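Glycosyl hydrolase (Rhizobium leguminosarum bv. trifolii, PDB 5NDX) probably hydrolyses O-glycosidic bonds as a family 39 glycosyl hydrolase, being a bacterial orthologue of human alpha-L-iduronidase. Local coordinates at residues 73-78 with 125-130; 103-106 with 111-114; 438-443 with 506-511; 604-607 with 613-616. The protein carries 2 engineered substitutions. All coordinates share one frame; numbering follows the deposited sequence.

In the fold
Interactions 1 and 2 belong to the TIM-barrel part of the chain. Both use helix 110-131, near its end and start, with centres about 20 Å apart. Interaction 2 falls within the span that interaction 1 closes, and Tyr73 OH touches Phe104 CE1 at 4.2 Å. Interactions 3 and 4 follow in the all-beta regions. Interaction 3 joins two strands of the nine-strand sheet, and interaction 4 joins strand 601-607 of a separate four-strand sheet to the loop before strand 618-620. Their nearest atoms are about 8 Å apart. Interactions 1 and 3 are centred about 50 Å apart, on opposite sides of the chain's centre. The first pair thus secures helix 110-131, the second the beta regions.

Interaction 1: residues 73-78 with 125-130; sequences YDWSLL and DRYGAR. With SO4 (sulfate ion), chain L.
Trp75 and Arg126 make a flat stack. The guanidinium lies on the indole with centres 4.4 Å apart and planes at 16°. The arginine runs alongside the tryptophan, head to tail. Arg126 starts with CG anti to the backbone N (chi1 -176°) and stays extended to NE, which carries its end across the indole. Its CD sits over the face of the five-membered ring as a CH-pi contact, 3.8 Å from the centroid. Farther out, Arg126 NE is 3.3 Å from Trp75 CB. Tyr73 CB lies on the opposite indole face.

The apolar contacts centre on Tyr127. Its CE2 is 4.0 Å from Trp75 CE3 and 3.8 Å from Leu78 CD2. Tyr127 OH comes within 3.4 Å of Leu78 CG, and its hydrogen-bond partner is Asp79.

The polar contacts lie at the end of Arg126. NH1 and NH2 donate to O2 and O1 of one sulfate, and NH1 points almost straight at O2 (174°). NH2 also forms a salt bridge with Asp79. Within 73-78, Asp74 OD1 accepts from both Ser76 N and Ser76 OG and so caps the start of helix 76-87.

A serine in place of Trp75 would probably leave the Arg126 guanidinium without its stacking surface and freer to turn.

The contact joins two neighbouring helices on the outside of the TIM barrel. Its chemistry is mixed: the indole supports one face of the guanidinium, while Asp79 and the sulfate, probably from the crystallisation liquor, would offset its charge.

Interaction 2: residues 103-106 with 111-114; sequences LFTD and DQVR
Gln112 reaches from the first turn of helix 110-131 into the loop at Phe104, Thr105 and Asp106. It gives up far more surface to the contact than any other residue here. CG lies anti to its own carbonyl carbon (chi1 -59°), and the chain beyond is extended, which brings the amide against the loop backbone. The amide end lies beside the peptides of Thr105 and Asp106. The Thr105 side chain passes obliquely by it, with OG1 3.8 Å from Gln112 CD.

Asp106 meets the stem of the same side chain. Its carbonyl O is 3.6 Å from Gln112 CB and 3.5 Å from Gln112 CD. The Asp106 carboxylate turns elsewhere: OD1 accepts from Glu108 N, in the link to the helix.

Phe104 touches the backbone of Gln112. The ring presents its edge to Gln112 O, which lies in the ring plane, 3.5 Å from CE2. With an alanine in place of Gln112, a gap would probably open beside Asp106, and the 104-106 backbone would lose the side chain that lies along it.

The loop comes after strand 91-95 of the barrel and leads into the helix on which Gln112 sits, so here the incoming chain lies back against its own helix. Phe104 also packs edge-to-face on Trp116, one turn on in helix 110-131. Val113 points away from the loop and touches helix 155-171 through Asn161 and Ala165.

Interaction 3: residues 438-443 with 506-511; sequences HAICLL and GRISVD. Unlike the reference sequence in segment 438-443: Ile440 (reference Leu).
Ile440 and Ile508 meet without any flat group between them. No ring face or edge takes part in the contact. The one ring here, that of His438, does not touch 506-511; the histidine side chain packs on Val524 and Pro526. Its NE2 is hydrogen-bonded to Val434 O.

The two isoleucines meet tip to tip. Ile440 CD1 is 3.8 Å from Ile508 CB and 3.9 Å from Ile508 CD1. Ile440 CG1 is anti to the carbonyl carbon (chi1 -56°) and the chain then continues extended (chi2 169°), which sends CD1 across to the other strand. Ile508 differs: its CG1 lies between the backbone N and the carbonyl carbon (chi1 66°). Ile440 CD1 touches CB, CG1, CG2 and CD1 of Ile508.

Both strands belong to the nine-strand, mostly antiparallel sheet, but they are not neighbours in it. Strand 508-516 is outermost on one side, and strand 436-445 is next to the outermost strand on the other. The contact has no hydrogen bonds between the segments. The sheet curls so that these strands face each other like the layers of a beta-sandwich, and their side chains meet in the interior. Ile508 also packs on Val524.

Farther along the strands the approach is looser. Leu442 CD1 comes to 4.2 Å from Val510 CG2, and the two side chains lie alongside each other, pointing opposite ways. Leu442 also touches Val522, on the strand adjoining its own.

Interaction 4: residues 604-607 with 613-616; sequences VCAR and RSEL. Unlike the reference sequence in segment 604-607: Arg607 (reference His). With SO4 (sulfate ion), chain G.
Arg613 runs from CB outward between Arg607, Cys605 and a sulfate. Its CB lies over one face of the Arg607 guanidinium, 3.6 Å from NH1. CG follows and meets Cys605 CB at 3.7 Å, with Ala606 O equally near. CD rests on both CB and SG of Cys605. The chain then bends at chi3 (52°), which turns NE to the sulfate, where it makes a weak hydrogen bond to O4. The end of the guanidinium is doubtful, because NH1 is modelled too close to Ser614 O.

The backbones join beside this side chain. Ser614 N donates to Ala606 O at 2.7 Å. Ser614 OG accepts from Ala606 N at 3.0 Å and donates to Leu616 O at 2.7 Å, tying both segments. Arg607 and Arg613 form a single beta bridge at the turn from strand 601-607 to its antiparallel neighbour 618-620. Cys605 is disulfide-bonded to Cys617, just beyond the second segment.

Arg607 NH1 and NH2 donate to sulfate O2 and O3, the latter at 2.6 Å. The two arginines thus gather round one anion, probably from the crystallisation liquor, which would offset their charges. The reversal is tied by backbone bonds, the serine hydroxyl and the disulfide, none involving the sulfate.

Interaction 1: residues 73-78 with 125-130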
loop_
_atom_site.group_PDB
_atom_site.type_symbol
_atom_site.label_atom_id
_atom_site.label_comp_id
_atom_site.label_asym_id
_atom_site.label_seq_id
_atom_site.Cartn_x
_atom_site.Cartn_y
_atom_site.Cartn_z
ATOM N N TYR A 73 -29.947 -1.287 12.995
ATOM C CA TYR A 73 -29.536 -0.947 11.649
ATOM C C TYR A 73 -29.573 -2.157 10.787
ATOM O O TYR A 73 -29.552 -3.269 11.286
ATOM C CB TYR A 73 -28.122 -0.413 11.695
ATOM C CG TYR A 73 -27.978 0.831 12.513
ATOM C CD1 TYR A 73 -28.251 2.077 11.963
ATOM C CD2 TYR A 73 -27.604 0.759 13.849
ATOM C CE1 TYR A 73 -28.110 3.236 12.706
ATOM C CE2 TYR A 73 -27.483 1.897 14.608
ATOM C CZ TYR A 73 -27.728 3.139 14.031
ATOM O OH TYR A 73 -27.581 4.276 14.793
ATOM N N ASP A 74 -29.668 -1.949 9.490
ATOM C CA ASP A 74 -29.388 -3.021 8.551
ATOM C C ASP A 74 -27.853 -3.014 8.337
ATOM O O ASP A 74 -27.340 -2.092 7.736
ATOM C CB ASP A 74 -30.123 -2.782 7.227
ATOM C CG ASP A 74 -29.912 -3.912 6.215
ATOM O OD1 ASP A 74 -29.081 -4.821 6.416
ATOM O OD2 ASP A 74 -30.605 -3.918 5.184
ATOM N N TRP A 75 -27.174 -4.069 8.806
ATOM C CA TRP A 75 -25.716 -4.205 8.734
ATOM C C TRP A 75 -25.223 -4.942 7.478
ATOM O O TRP A 75 -24.006 -5.168 7.341
ATOM C CB TRP A 75 -25.170 -4.976 9.965
ATOM C CG TRP A 75 -25.433 -4.301 11.226
ATOM C CD1 TRP A 75 -26.595 -4.394 11.965
ATOM C CD2 TRP A 75 -24.576 -3.398 11.945
ATOM N NE1 TRP A 75 -26.493 -3.628 13.093
ATOM C CE2 TRP A 75 -25.279 -2.997 13.108
ATOM C CE3 TRP A 75 -23.302 -2.872 11.719
ATOM C CZ2 TRP A 75 -24.742 -2.100 14.042
ATOM C CZ3 TRP A 75 -22.763 -1.986 12.654
ATOM C CH2 TRP A 75 -23.484 -1.616 13.815
ATOM N N SER A 76 -26.122 -5.380 6.598
ATOM C CA SER A 76 -25.739 -6.368 5.602
ATOM C C SER A 76 -24.700 -5.851 4.579
ATOM O O SER A 76 -23.881 -6.639 4.150
ATOM C CB SER A 76 -26.971 -6.938 4.901
ATOM O OG SER A 76 -27.637 -5.902 4.232
ATOM N N LEU A 77 -24.729 -4.569 4.200
ATOM C CA LEU A 77 -23.718 -4.007 3.303
ATOM C C LEU A 77 -22.359 -3.841 3.980
ATOM O O LEU A 77 -21.324 -4.146 3.364
ATOM C CB LEU A 77 -24.166 -2.684 2.652
ATOM C CG LEU A 77 -25.447 -2.795 1.798
ATOM C CD1 LEU A 77 -25.781 -1.440 1.129
ATOM C CD2 LEU A 77 -25.347 -3.909 0.744
ATOM N N LEU A 78 -22.368 -3.399 5.241
ATOM C CA LEU A 78 -21.145 -3.276 6.009
ATOM C C LEU A 78 -20.496 -4.633 6.233
ATOM O O LEU A 78 -19.274 -4.755 6.125
ATOM C CB LEU A 78 -21.346 -2.481 7.323
ATOM C CG LEU A 78 -20.076 -2.114 8.105
ATOM C CD1 LEU A 78 -19.049 -1.319 7.272
ATOM C CD2 LEU A 78 -20.397 -1.338 9.365
ATOM N N ASP A 125 -19.274 -4.620 19.024
ATOM C CA ASP A 125 -19.964 -5.832 19.445
ATOM C C ASP A 125 -20.231 -6.814 18.295
ATOM O O ASP A 125 -19.933 -7.980 18.383
ATOM C CB ASP A 125 -21.281 -5.480 20.135
ATOM C CG ASP A 125 -21.937 -6.695 20.724
ATOM O OD1 ASP A 125 -21.427 -7.154 21.753
ATOM O OD2 ASP A 125 -22.890 -7.213 20.105
ATOM N N ARG A 126 -20.765 -6.328 17.201
ATOM C CA ARG A 126 -21.044 -7.196 16.090
ATOM C C ARG A 126 -19.782 -7.825 15.445
ATOM O O ARG A 126 -19.770 -9.041 15.161
ATOM C CB ARG A 126 -21.807 -6.433 15.059
ATOM C CG ARG A 126 -22.234 -7.272 13.885
ATOM C CD ARG A 126 -22.997 -6.385 12.927
ATOM N NE ARG A 126 -23.502 -7.182 11.819
ATOM C CZ ARG A 126 -24.576 -7.971 11.887
ATOM N NH1 ARG A 126 -25.279 -8.082 13.015
ATOM N NH2 ARG A 126 -24.951 -8.676 10.830
ATOM N N TYR A 127 -18.736 -7.024 15.213
ATOM C CA TYR A 127 -17.622 -7.514 14.408
ATOM C C TYR A 127 -16.682 -8.318 15.277
ATOM O O TYR A 127 -16.093 -9.276 14.814
ATOM C CB TYR A 127 -16.993 -6.394 13.521
ATOM C CG TYR A 127 -18.014 -5.961 12.506
ATOM C CD1 TYR A 127 -18.516 -6.874 11.573
ATOM C CD2 TYR A 127 -18.530 -4.680 12.493
ATOM C CE1 TYR A 127 -19.501 -6.498 10.663
ATOM C CE2 TYR A 127 -19.557 -4.326 11.628
ATOM C CZ TYR A 127 -20.030 -5.238 10.717
ATOM O OH TYR A 127 -21.028 -4.878 9.861
ATOM N N GLY A 128 -16.635 -7.992 16.570
ATOM C CA GLY A 128 -15.945 -8.824 17.559
ATOM C C GLY A 128 -16.534 -10.227 17.636
ATOM O O GLY A 128 -15.797 -11.204 17.675
ATOM N N ALA A 129 -17.859 -10.317 17.589
ATOM C CA ALA A 129 -18.546 -11.610 17.497
ATOM C C ALA A 129 -18.328 -12.319 16.163
ATOM O O ALA A 129 -18.149 -13.539 16.122
ATOM C CB ALA A 129 -20.026 -11.417 17.698
ATOM N N ARG A 130 -18.393 -11.558 15.065
ATOM C CA ARG A 130 -18.336 -12.158 13.725
ATOM C C ARG A 130 -16.945 -12.688 13.405
ATOM O O ARG A 130 -16.811 -13.769 12.839
ATOM C CB ARG A 130 -18.742 -11.105 12.665
ATOM C CG ARG A 130 -19.019 -11.614 11.263
ATOM C CD ARG A 130 -19.349 -10.415 10.349
ATOM N NE ARG A 130 -19.641 -10.826 8.989
ATOM C CZ ARG A 130 -20.803 -11.354 8.588
ATOM N NH1 ARG A 130 -21.758 -11.583 9.456
ATOM N NH2 ARG A 130 -21.001 -11.713 7.331
HETATM S S SO4 L . -28.646 -9.424 11.985
HETATM O O1 SO4 L . -27.868 -9.950 10.816
HETATM O O2 SO4 L . -27.946 -9.831 13.239
HETATM O O3 SO4 L . -28.775 -7.933 11.966
HETATM O O4 SO4 L . -30.014 -10.029 11.939
#

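Interaction 2: residues 103-106 with 111-114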
loop_
_atom_site.group_PDB
_atom_site.type_symbol
_atom_site.label_atom_id
_atom_site.label_comp_id
_atom_site.label_asym_id
_atom_site.label_seq_id
_atom_site.Cartn_x
_atom_site.Cartn_y
_atom_site.Cartn_z
ATOM N N LEU A 103 -29.444 10.054 9.762
ATOM C CA LEU A 103 -29.993 10.219 11.117
ATOM C C LEU A 103 -29.298 11.226 11.998
ATOM O O LEU A 103 -29.915 11.712 12.928
ATOM C CB LEU A 103 -29.944 8.909 11.893
ATOM C CG LEU A 103 -31.166 8.009 11.882
ATOM C CD1 LEU A 103 -31.778 7.891 10.495
ATOM C CD2 LEU A 103 -30.739 6.658 12.435
ATOM N N PHE A 104 -28.014 11.473 11.787
ATOM C CA PHE A 104 -27.257 12.357 12.665
ATOM C C PHE A 104 -27.263 13.765 12.067
ATOM O O PHE A 104 -26.926 13.940 10.914
ATOM C CB PHE A 104 -25.858 11.778 12.924
ATOM C CG PHE A 104 -25.898 10.506 13.736
ATOM C CD1 PHE A 104 -26.136 9.276 13.120
ATOM C CD2 PHE A 104 -25.780 10.545 15.103
ATOM C CE1 PHE A 104 -26.238 8.108 13.863
ATOM C CE2 PHE A 104 -25.885 9.380 15.862
ATOM C CZ PHE A 104 -26.108 8.160 15.245
ATOM N N THR A 105 -27.761 14.744 12.821
ATOM C CA THR A 105 -27.860 16.151 12.365
ATOM C C THR A 105 -27.256 17.205 13.306
ATOM O O THR A 105 -27.114 18.342 12.910
ATOM C CB THR A 105 -29.339 16.493 12.152
ATOM O OG1 THR A 105 -30.060 16.168 13.348
ATOM C CG2 THR A 105 -29.909 15.675 10.984
ATOM N N ASP A 106 -26.811 16.815 14.499
ATOM C CA ASP A 106 -26.429 17.767 15.539
ATOM C C ASP A 106 -25.665 17.080 16.666
ATOM O O ASP A 106 -26.264 16.420 17.520
ATOM C CB ASP A 106 -27.676 18.477 16.113
ATOM C CG ASP A 106 -27.332 19.620 17.085
ATOM O OD1 ASP A 106 -26.156 20.065 17.153
ATOM O OD2 ASP A 106 -28.275 20.088 17.770
ATOM N N ASP A 111 -28.632 13.562 22.975
ATOM C CA ASP A 111 -29.278 12.285 22.636
ATOM C C ASP A 111 -28.662 11.667 21.385
ATOM O O ASP A 111 -28.554 10.457 21.285
ATOM C CB ASP A 111 -30.786 12.429 22.460
ATOM C CG ASP A 111 -31.516 12.633 23.787
ATOM O OD1 ASP A 111 -31.172 11.992 24.812
ATOM O OD2 ASP A 111 -32.436 13.458 23.790
ATOM N N GLN A 112 -28.295 12.511 20.440
ATOM C CA GLN A 112 -27.583 12.071 19.253
ATOM C C GLN A 112 -26.159 11.603 19.583
ATOM O O GLN A 112 -25.731 10.551 19.117
ATOM C CB GLN A 112 -27.554 13.170 18.228
ATOM C CG GLN A 112 -28.958 13.604 17.814
ATOM C CD GLN A 112 -28.937 14.365 16.529
ATOM O OE1 GLN A 112 -29.821 15.156 16.219
ATOM N NE2 GLN A 112 -27.907 14.144 15.779
ATOM N N VAL A 113 -25.468 12.363 20.430
ATOM C CA VAL A 113 -24.143 11.991 20.920
ATOM C C VAL A 113 -24.183 10.595 21.501
ATOM O O VAL A 113 -23.316 9.770 21.176
ATOM C CB VAL A 113 -23.587 13.004 21.953
ATOM C CG1 VAL A 113 -22.286 12.526 22.596
ATOM C CG2 VAL A 113 -23.355 14.351 21.280
ATOM N N ARG A 114 -25.181 10.338 22.348
ATOM C CA ARG A 114 -25.381 9.012 22.963
ATOM C C ARG A 114 -25.778 7.903 21.971
ATOM O O ARG A 114 -25.404 6.746 22.148
ATOM C CB ARG A 114 -26.414 9.078 24.109
ATOM C CG ARG A 114 -25.790 9.359 25.469
ATOM C CD ARG A 114 -26.778 9.298 26.660
ATOM N NE ARG A 114 -26.804 10.628 27.262
ATOM C CZ ARG A 114 -27.624 11.623 26.935
ATOM N NH1 ARG A 114 -28.631 11.468 26.079
ATOM N NH2 ARG A 114 -27.457 12.786 27.520
#

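Interaction 3: residues 438-443 with 506-511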
loop_
_atom_site.group_PDB
_atom_site.type_symbol
_atom_site.label_atom_id
_atom_site.label_comp_id
_atom_site.label_asym_id
_atom_site.label_seq_id
_atom_site.Cartn_x
_atom_site.Cartn_y
_atom_site.Cartn_z
ATOM N N HIS A 438 25.050 -17.739 -1.536
ATOM C CA HIS A 438 23.962 -16.766 -1.530
ATOM C C HIS A 438 23.510 -16.540 -2.936
ATOM O O HIS A 438 24.306 -16.640 -3.898
ATOM C CB HIS A 438 24.462 -15.458 -0.946
ATOM C CG HIS A 438 24.735 -15.534 0.507
ATOM N ND1 HIS A 438 23.832 -15.108 1.461
ATOM C CD2 HIS A 438 25.796 -16.009 1.184
ATOM C CE1 HIS A 438 24.344 -15.295 2.665
ATOM N NE2 HIS A 438 25.525 -15.856 2.525
ATOM N N ALA A 439 22.256 -16.148 -3.049
ATOM C CA ALA A 439 21.665 -15.743 -4.326
ATOM C C ALA A 439 21.410 -14.231 -4.289
ATOM O O ALA A 439 20.990 -13.670 -3.249
ATOM C CB ALA A 439 20.376 -16.488 -4.565
ATOM N N ILE A 440 21.732 -13.581 -5.404
ATOM C CA ILE A 440 21.533 -12.145 -5.579
ATOM C C ILE A 440 20.380 -11.951 -6.565
ATOM O O ILE A 440 20.494 -12.408 -7.701
ATOM C CB ILE A 440 22.799 -11.475 -6.105
ATOM C CG1 ILE A 440 23.983 -11.778 -5.174
ATOM C CG2 ILE A 440 22.595 -9.949 -6.230
ATOM C CD1 ILE A 440 25.341 -11.358 -5.779
ATOM N N CYS A 441 19.288 -11.308 -6.115
ATOM C CA CYS A 441 18.118 -10.994 -6.916
ATOM C C CYS A 441 18.033 -9.486 -7.019
ATOM O O CYS A 441 18.083 -8.807 -5.995
ATOM C CB CYS A 441 16.794 -11.500 -6.281
ATOM S SG CYS A 441 16.946 -13.208 -5.693
ATOM N N LEU A 442 17.951 -8.982 -8.257
ATOM C CA LEU A 442 17.876 -7.561 -8.516
ATOM C C LEU A 442 16.553 -7.243 -9.189
ATOM O O LEU A 442 16.317 -7.680 -10.299
ATOM C CB LEU A 442 19.023 -7.136 -9.412
ATOM C CG LEU A 442 20.410 -7.572 -8.953
ATOM C CD1 LEU A 442 21.401 -7.386 -10.085
ATOM C CD2 LEU A 442 20.860 -6.852 -7.695
ATOM N N LEU A 443 15.686 -6.525 -8.503
ATOM C CA LEU A 443 14.403 -6.105 -9.049
ATOM C C LEU A 443 14.466 -4.588 -9.367
ATOM O O LEU A 443 15.063 -3.826 -8.599
ATOM C CB LEU A 443 13.319 -6.346 -8.027
ATOM C CG LEU A 443 13.124 -7.780 -7.597
ATOM C CD1 LEU A 443 12.348 -7.834 -6.307
ATOM C CD2 LEU A 443 12.335 -8.483 -8.691
ATOM N N GLY A 506 31.984 -14.196 2.902
ATOM C CA GLY A 506 30.828 -13.417 3.297
ATOM C C GLY A 506 30.642 -12.053 2.606
ATOM O O GLY A 506 30.055 -11.158 3.190
ATOM N N ARG A 507 31.147 -11.898 1.390
ATOM C CA ARG A 507 31.024 -10.649 0.593
ATOM C C ARG A 507 30.359 -10.947 -0.722
ATOM O O ARG A 507 30.604 -11.983 -1.312
ATOM C CB ARG A 507 32.381 -10.052 0.244
ATOM C CG ARG A 507 33.121 -9.587 1.453
ATOM C CD ARG A 507 34.259 -8.617 1.143
ATOM N NE ARG A 507 34.711 -8.048 2.431
ATOM C CZ ARG A 507 34.550 -6.777 2.849
ATOM N NH1 ARG A 507 35.000 -6.423 4.063
ATOM N NH2 ARG A 507 33.976 -5.837 2.076
ATOM N N ILE A 508 29.538 -10.035 -1.204
ATOM C CA ILE A 508 29.149 -10.064 -2.624
ATOM C C ILE A 508 29.309 -8.651 -3.163
ATOM O O ILE A 508 29.421 -7.700 -2.413
ATOM C CB ILE A 508 27.730 -10.599 -2.891
ATOM C CG1 ILE A 508 26.645 -9.687 -2.314
ATOM C CG2 ILE A 508 27.560 -12.016 -2.376
ATOM C CD1 ILE A 508 26.196 -8.558 -3.233
ATOM N N SER A 509 29.336 -8.523 -4.468
ATOM C CA SER A 509 29.324 -7.224 -5.076
ATOM C C SER A 509 28.699 -7.292 -6.451
ATOM O O SER A 509 28.726 -8.349 -7.092
ATOM C CB SER A 509 30.750 -6.635 -5.130
ATOM O OG SER A 509 31.593 -7.334 -6.050
ATOM N N VAL A 510 28.199 -6.135 -6.887
ATOM C CA VAL A 510 27.538 -5.967 -8.154
ATOM C C VAL A 510 27.583 -4.512 -8.640
ATOM O O VAL A 510 27.596 -3.572 -7.836
ATOM C CB VAL A 510 26.089 -6.510 -8.075
ATOM C CG1 VAL A 510 25.236 -5.676 -7.152
ATOM C CG2 VAL A 510 25.478 -6.614 -9.460
ATOM N N ASP A 511 27.659 -4.346 -9.953
ATOM C CA ASP A 511 27.571 -3.030 -10.579
ATOM C C ASP A 511 26.126 -2.789 -10.947
ATOM O O ASP A 511 25.466 -3.679 -11.463
ATOM C CB ASP A 511 28.427 -2.927 -11.803
ATOM C CG ASP A 511 29.946 -2.792 -11.472
ATOM O OD1 ASP A 511 30.321 -2.116 -10.481
ATOM O OD2 ASP A 511 30.759 -3.357 -12.234
#

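Interaction 4: residues 604-607 with 613-616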
loop_
_atom_site.group_PDB
_atom_site.type_symbol
_atom_site.label_atom_id
_atom_site.label_comp_id
_atom_site.label_asym_id
_atom_site.label_seq_id
_atom_site.Cartn_x
_atom_site.Cartn_y
_atom_site.Cartn_z
ATOM N N VAL A 604 -0.184 -23.664 -8.425
ATOM C CA VAL A 604 0.783 -22.632 -8.101
ATOM C C VAL A 604 1.978 -23.288 -7.406
ATOM O O VAL A 604 1.767 -24.071 -6.478
ATOM C CB VAL A 604 0.137 -21.531 -7.234
ATOM C CG1 VAL A 604 1.156 -20.463 -6.921
ATOM C CG2 VAL A 604 -1.014 -20.885 -7.980
ATOM N N CYS A 605 3.200 -23.006 -7.891
ATOM C CA CYS A 605 4.459 -23.494 -7.330
ATOM C C CYS A 605 5.241 -22.322 -6.774
ATOM O O CYS A 605 5.211 -21.248 -7.353
ATOM C CB CYS A 605 5.298 -24.176 -8.430
ATOM S SG CYS A 605 4.305 -25.471 -9.280
ATOM N N ALA A 606 5.955 -22.521 -5.673
ATOM C CA ALA A 606 6.926 -21.560 -5.202
ATOM C C ALA A 606 8.285 -21.975 -5.722
ATOM O O ALA A 606 8.520 -23.175 -5.913
ATOM C CB ALA A 606 6.924 -21.447 -3.695
ATOM N N ARG A 607 9.120 -20.976 -6.043
ATOM C CA ARG A 607 10.509 -21.153 -6.466
ATOM C C ARG A 607 11.400 -20.246 -5.640
ATOM O O ARG A 607 11.088 -19.074 -5.467
ATOM C CB ARG A 607 10.708 -20.825 -7.926
ATOM C CG ARG A 607 10.362 -21.967 -8.845
ATOM C CD ARG A 607 11.142 -21.914 -10.153
ATOM N NE ARG A 607 10.558 -22.941 -11.009
ATOM C CZ ARG A 607 10.913 -24.222 -11.023
ATOM N NH1 ARG A 607 11.923 -24.663 -10.283
ATOM N NH2 ARG A 607 10.265 -25.076 -11.814
ATOM N N ARG A 613 12.002 -25.699 -6.854
ATOM C CA ARG A 613 10.547 -25.676 -6.798
ATOM C C ARG A 613 10.045 -26.260 -5.513
ATOM O O ARG A 613 10.614 -27.205 -5.017
ATOM C CB ARG A 613 9.933 -26.463 -7.953
ATOM C CG ARG A 613 8.511 -26.002 -8.229
ATOM C CD ARG A 613 7.741 -26.757 -9.330
ATOM N NE ARG A 613 7.651 -28.223 -9.284
ATOM C CZ ARG A 613 7.204 -28.981 -8.288
ATOM N NH1 ARG A 613 6.845 -28.471 -7.127
ATOM N NH2 ARG A 613 7.160 -30.296 -8.437
ATOM N N SER A 614 8.968 -25.711 -4.968
ATOM C CA SER A 614 8.330 -26.310 -3.787
ATOM C C SER A 614 7.902 -27.695 -4.246
ATOM O O SER A 614 7.258 -27.799 -5.291
ATOM C CB SER A 614 7.121 -25.520 -3.298
ATOM O OG SER A 614 6.243 -25.206 -4.359
ATOM N N GLU A 615 8.361 -28.731 -3.521
ATOM C CA GLU A 615 8.072 -30.176 -3.811
ATOM C C GLU A 615 6.573 -30.477 -4.082
ATOM O O GLU A 615 6.215 -31.322 -4.900
ATOM C CB GLU A 615 8.577 -31.055 -2.653
ATOM C CG GLU A 615 10.054 -31.419 -2.770
ATOM C CD GLU A 615 10.657 -31.893 -1.454
ATOM O OE1 GLU A 615 11.904 -31.926 -1.356
ATOM O OE2 GLU A 615 9.894 -32.224 -0.514
ATOM N N LEU A 616 5.733 -29.732 -3.386
ATOM C CA LEU A 616 4.321 -29.697 -3.589
ATOM C C LEU A 616 4.023 -28.377 -4.376
ATOM O O LEU A 616 4.512 -27.304 -4.016
ATOM C CB LEU A 616 3.711 -29.685 -2.179
ATOM C CG LEU A 616 2.303 -29.978 -1.588
ATOM C CD1 LEU A 616 2.563 -30.532 -0.190
ATOM C CD2 LEU A 616 1.286 -28.814 -1.479
HETATM S S SO4 G . 11.308 -28.304 -11.719
HETATM O O1 SO4 G . 12.403 -29.031 -12.410
HETATM O O2 SO4 G . 11.885 -27.416 -10.686
HETATM O O3 SO4 G . 10.554 -27.499 -12.708
HETATM O O4 SO4 G . 10.390 -29.272 -11.074
#